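Local coordinates for protein dihydropteridine reductase (Dictyostelium discoideum, PDB 3ORF) that uses NADH or NADPH to reduce quinonoid dihydropteridines, regenerating tetrahydropteridine cofactors such as tetrahydrobiopterin as a homodimeric short-chain dehydrogenase/reductase, at residues Glu37-Trp47 and Ser214-Thr225. Sequence-based numbering, arbitrary orientation.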
loop_
_atom_site.group_PDB
_atom_site.type_symbol
_atom_site.label_atom_id
_atom_site.label_comp_id
_atom_site.label_asym_id
_atom_site.label_seq_id
_atom_site.Cartn_x
_atom_site.Cartn_y
_atom_site.Cartn_z
ATOM N N GLU A 37 -20.453 -15.420 5.776
ATOM C CA GLU A 37 -20.400 -16.324 6.915
ATOM C C GLU A 37 -20.326 -15.550 8.258
ATOM O O GLU A 37 -20.945 -15.946 9.231
ATOM C CB GLU A 37 -19.247 -17.308 6.801
ATOM C CG GLU A 37 -19.085 -18.280 8.013
ATOM C CD GLU A 37 -20.349 -19.101 8.387
ATOM O OE1 GLU A 37 -20.996 -19.717 7.485
ATOM O OE2 GLU A 37 -20.668 -19.141 9.620
ATOM N N VAL A 38 -19.599 -14.434 8.301
ATOM C CA VAL A 38 -19.595 -13.589 9.517
ATOM C C VAL A 38 -21.016 -13.070 9.806
ATOM O O VAL A 38 -21.446 -12.915 10.972
ATOM C CB VAL A 38 -18.568 -12.414 9.397
ATOM C CG1 VAL A 38 -18.592 -11.548 10.635
ATOM C CG2 VAL A 38 -17.137 -12.977 9.208
ATOM N N VAL A 39 -21.758 -12.764 8.763
ATOM C CA VAL A 39 -23.098 -12.182 9.019
ATOM C C VAL A 39 -23.983 -13.303 9.594
ATOM O O VAL A 39 -24.633 -13.134 10.647
ATOM C CB VAL A 39 -23.720 -11.588 7.740
ATOM C CG1 VAL A 39 -25.239 -11.346 7.934
ATOM C CG2 VAL A 39 -22.989 -10.297 7.355
ATOM N N LYS A 40 -23.923 -14.460 8.936
ATOM C CA LYS A 40 -24.744 -15.603 9.299
ATOM C C LYS A 40 -24.472 -15.992 10.760
ATOM O O LYS A 40 -25.415 -16.177 11.539
ATOM C CB LYS A 40 -24.468 -16.791 8.371
ATOM C CG LYS A 40 -25.606 -17.737 8.133
ATOM C CD LYS A 40 -25.168 -19.207 8.305
ATOM C CE LYS A 40 -24.913 -19.943 6.989
ATOM N NZ LYS A 40 -25.240 -21.454 7.068
ATOM N N PHE A 41 -23.192 -16.124 11.122
ATOM C CA PHE A 41 -22.840 -16.540 12.461
ATOM C C PHE A 41 -23.245 -15.474 13.498
ATOM O O PHE A 41 -23.770 -15.801 14.582
ATOM C CB PHE A 41 -21.319 -16.823 12.569
ATOM C CG PHE A 41 -20.929 -17.489 13.848
ATOM C CD1 PHE A 41 -20.797 -18.883 13.917
ATOM C CD2 PHE A 41 -20.743 -16.724 15.023
ATOM C CE1 PHE A 41 -20.441 -19.521 15.189
ATOM C CE2 PHE A 41 -20.387 -17.340 16.257
ATOM C CZ PHE A 41 -20.245 -18.745 16.334
ATOM N N PHE A 42 -23.002 -14.207 13.209
ATOM C CA PHE A 42 -23.427 -13.216 14.212
ATOM C C PHE A 42 -24.922 -13.195 14.421
ATOM O O PHE A 42 -25.380 -13.153 15.557
ATOM C CB PHE A 42 -22.859 -11.828 13.972
ATOM C CG PHE A 42 -21.445 -11.661 14.539
ATOM C CD1 PHE A 42 -20.363 -12.428 14.021
ATOM C CD2 PHE A 42 -21.196 -10.756 15.555
ATOM C CE1 PHE A 42 -19.066 -12.295 14.510
ATOM C CE2 PHE A 42 -19.862 -10.586 16.067
ATOM C CZ PHE A 42 -18.800 -11.393 15.567
ATOM N N LYS A 43 -25.651 -13.275 13.311
ATOM C CA LYS A 43 -27.115 -13.314 13.299
ATOM C C LYS A 43 -27.612 -14.491 14.169
ATOM O O LYS A 43 -28.478 -14.293 15.005
ATOM C CB LYS A 43 -27.637 -13.333 11.864
ATOM C CG LYS A 43 -29.157 -13.162 11.725
ATOM C CD LYS A 43 -29.551 -13.188 10.266
ATOM C CE LYS A 43 -31.071 -13.350 10.066
ATOM N NZ LYS A 43 -31.534 -13.050 8.665
ATOM N N SER A 44 -26.966 -15.661 14.085
ATOM C CA SER A 44 -27.317 -16.788 14.976
ATOM C C SER A 44 -27.107 -16.556 16.481
ATOM O O SER A 44 -27.710 -17.215 17.304
ATOM C CB SER A 44 -26.631 -18.080 14.514
ATOM O OG SER A 44 -25.371 -18.253 15.113
ATOM N N LYS A 45 -26.252 -15.622 16.854
ATOM C CA LYS A 45 -26.005 -15.308 18.269
ATOM C C LYS A 45 -26.820 -14.069 18.658
ATOM O O LYS A 45 -26.577 -13.421 19.672
ATOM C CB LYS A 45 -24.486 -15.114 18.485
ATOM C CG LYS A 45 -23.677 -16.415 18.259
ATOM C CD LYS A 45 -23.792 -17.357 19.480
ATOM C CE LYS A 45 -22.907 -18.580 19.309
ATOM N NZ LYS A 45 -23.496 -19.517 18.341
ATOM N N SER A 46 -27.788 -13.736 17.807
ATOM C CA SER A 46 -28.717 -12.637 18.037
ATOM C C SER A 46 -28.107 -11.226 18.006
ATOM O O SER A 46 -28.636 -10.345 18.648
ATOM C CB SER A 46 -29.555 -12.875 19.324
ATOM O OG SER A 46 -30.185 -14.165 19.287
ATOM N N TRP A 47 -27.006 -11.006 17.265
ATOM C CA TRP A 47 -26.554 -9.656 17.009
ATOM C C TRP A 47 -27.345 -9.120 15.823
ATOM O O TRP A 47 -27.806 -9.853 14.954
ATOM C CB TRP A 47 -25.038 -9.615 16.697
ATOM C CG TRP A 47 -24.133 -9.672 17.914
ATOM C CD1 TRP A 47 -24.232 -10.496 18.961
ATOM C CD2 TRP A 47 -22.981 -8.854 18.147
ATOM N NE1 TRP A 47 -23.246 -10.245 19.884
ATOM C CE2 TRP A 47 -22.453 -9.232 19.405
ATOM C CE3 TRP A 47 -22.385 -7.812 17.438
ATOM C CZ2 TRP A 47 -21.319 -8.622 19.972
ATOM C CZ3 TRP A 47 -21.266 -7.179 17.989
ATOM C CH2 TRP A 47 -20.745 -7.596 19.260
ATOM N N SER A 214 -16.457 -20.564 9.286
ATOM C CA SER A 214 -17.198 -20.499 10.532
ATOM C C SER A 214 -16.202 -20.436 11.661
ATOM O O SER A 214 -16.544 -19.945 12.692
ATOM C CB SER A 214 -18.152 -21.713 10.707
ATOM O OG SER A 214 -17.417 -22.911 10.935
ATOM N N GLU A 215 -14.956 -20.895 11.485
ATOM C CA GLU A 215 -13.994 -20.734 12.595
ATOM C C GLU A 215 -13.505 -19.317 12.609
ATOM O O GLU A 215 -13.244 -18.770 13.644
ATOM C CB GLU A 215 -12.801 -21.695 12.554
ATOM C CG GLU A 215 -13.193 -23.124 12.530
ATOM C CD GLU A 215 -12.030 -24.091 12.850
ATOM O OE1 GLU A 215 -11.008 -23.664 13.408
ATOM O OE2 GLU A 215 -12.163 -25.297 12.580
ATOM N N VAL A 216 -13.367 -18.705 11.454
ATOM C CA VAL A 216 -13.077 -17.282 11.511
ATOM C C VAL A 216 -14.170 -16.463 12.247
ATOM O O VAL A 216 -13.897 -15.672 13.149
ATOM C CB VAL A 216 -12.737 -16.757 10.075
ATOM C CG1 VAL A 216 -12.399 -15.273 10.179
ATOM C CG2 VAL A 216 -11.571 -17.614 9.561
ATOM N N ALA A 217 -15.422 -16.677 11.865
ATOM C CA ALA A 217 -16.568 -16.078 12.566
ATOM C C ALA A 217 -16.571 -16.290 14.066
ATOM O O ALA A 217 -16.829 -15.340 14.830
ATOM C CB ALA A 217 -17.901 -16.577 11.990
ATOM N N GLU A 218 -16.331 -17.528 14.488
ATOM C CA GLU A 218 -16.295 -17.864 15.923
ATOM C C GLU A 218 -15.187 -17.110 16.675
ATOM O O GLU A 218 -15.427 -16.545 17.778
ATOM C CB GLU A 218 -16.181 -19.398 16.047
ATOM C CG GLU A 218 -15.854 -20.033 17.416
ATOM C CD GLU A 218 -16.174 -21.573 17.423
ATOM O OE1 GLU A 218 -16.608 -22.111 16.338
ATOM O OE2 GLU A 218 -16.006 -22.231 18.505
ATOM N N LYS A 219 -13.982 -17.049 16.098
ATOM C CA LYS A 219 -12.911 -16.242 16.725
ATOM C C LYS A 219 -13.325 -14.769 16.832
ATOM O O LYS A 219 -13.196 -14.132 17.905
ATOM C CB LYS A 219 -11.610 -16.383 15.952
ATOM C CG LYS A 219 -10.397 -15.624 16.541
ATOM C CD LYS A 219 -10.142 -15.952 18.042
ATOM C CE LYS A 219 -9.567 -17.342 18.217
ATOM N NZ LYS A 219 -8.711 -17.411 19.489
ATOM N N LEU A 220 -13.905 -14.229 15.770
ATOM C CA LEU A 220 -14.389 -12.817 15.812
ATOM C C LEU A 220 -15.422 -12.567 16.895
ATOM O O LEU A 220 -15.458 -11.474 17.546
ATOM C CB LEU A 220 -14.953 -12.362 14.441
ATOM C CG LEU A 220 -13.884 -12.272 13.286
ATOM C CD1 LEU A 220 -14.520 -12.043 11.941
ATOM C CD2 LEU A 220 -12.852 -11.200 13.518
ATOM N N PHE A 221 -16.330 -13.538 17.014
ATOM C CA PHE A 221 -17.347 -13.511 18.038
ATOM C C PHE A 221 -16.770 -13.569 19.442
ATOM O O PHE A 221 -17.187 -12.795 20.280
ATOM C CB PHE A 221 -18.381 -14.618 17.863
ATOM C CG PHE A 221 -19.573 -14.447 18.804
ATOM C CD1 PHE A 221 -20.489 -13.440 18.586
ATOM C CD2 PHE A 221 -19.769 -15.328 19.866
ATOM C CE1 PHE A 221 -21.623 -13.302 19.467
ATOM C CE2 PHE A 221 -20.874 -15.226 20.738
ATOM C CZ PHE A 221 -21.795 -14.209 20.558
ATOM N N GLU A 222 -15.824 -14.473 19.698
ATOM C CA GLU A 222 -15.096 -14.507 20.984
ATOM C C GLU A 222 -14.436 -13.152 21.311
ATOM O O GLU A 222 -14.555 -12.672 22.436
ATOM C CB GLU A 222 -14.105 -15.701 21.039
ATOM C CG GLU A 222 -13.104 -15.747 22.231
ATOM C CD GLU A 222 -11.931 -16.799 22.063
ATOM O OE1 GLU A 222 -11.591 -17.241 20.923
ATOM O OE2 GLU A 222 -11.314 -17.159 23.102
ATOM N N TRP A 223 -13.782 -12.511 20.347
ATOM C CA TRP A 223 -13.184 -11.219 20.627
ATOM C C TRP A 223 -14.244 -10.136 20.842
ATOM O O TRP A 223 -14.012 -9.223 21.572
ATOM C CB TRP A 223 -12.246 -10.752 19.507
ATOM C CG TRP A 223 -10.944 -11.552 19.285
ATOM C CD1 TRP A 223 -10.239 -12.306 20.178
ATOM C CD2 TRP A 223 -10.220 -11.631 18.039
ATOM N NE1 TRP A 223 -9.116 -12.856 19.559
ATOM C CE2 TRP A 223 -9.079 -12.437 18.259
ATOM C CE3 TRP A 223 -10.415 -11.055 16.765
ATOM C CZ2 TRP A 223 -8.174 -12.730 17.249
ATOM C CZ3 TRP A 223 -9.481 -11.342 15.745
ATOM C CH2 TRP A 223 -8.397 -12.174 15.996
ATOM N N SER A 224 -15.375 -10.235 20.150
ATOM C CA SER A 224 -16.493 -9.266 20.278
ATOM C C SER A 224 -17.213 -9.245 21.647
ATOM O O SER A 224 -17.722 -8.204 22.032
ATOM C CB SER A 224 -17.527 -9.549 19.216
ATOM O OG SER A 224 -16.890 -9.312 17.991
ATOM N N THR A 225 -17.198 -10.375 22.355
ATOM C CA THR A 225 -17.972 -10.579 23.572
ATOM C C THR A 225 -17.104 -10.757 24.818
ATOM O O THR A 225 -17.596 -10.582 25.910
ATOM C CB THR A 225 -18.867 -11.797 23.448
ATOM O OG1 THR A 225 -18.082 -12.912 23.031
ATOM C CG2 THR A 225 -19.947 -11.567 22.411
#
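In the Rossmann fold of this short-chain dehydrogenase/reductase, an aromatic cluster of F41, F42, W47 and F221 joins helix 33-44 and the turn after it to helix 213-225, both helices lying on one face of the sheet. The helix axes approach to 8.8 Å and cross at -53°; A217 CB packs on F41 CB at 3.5 Å. With CG anti to the backbone N (chi1 -171°), F221 sets its edge against the face of F42, planes at 83° and F221 CD1 3.9 Å from F42 CE2, and also, offset, toward the face of W47. F41 in turn points its edge, offset, at the F221 face, F41 CE2 lying 3.9 Å from F221 CG. K45 lays CG over F221, 3.9 Å from the ring centroid, a CH-pi contact. An alanine in place of F221 would probably leave a gap beside F41, F42 and W47 and strip the K45 methylenes of their aromatic face. F42 is a knob among A217, L220, F221 and S224, its edge near S224 OG. Deeper, V38 CG2 touches L220 CD1, above strands 24-28 and 138-143. Dispersion, probably with some edge-to-face electrostatic attraction, thus joins the helices, while S224 OG is held by L220 O (2.6 Å) and T90 OG1.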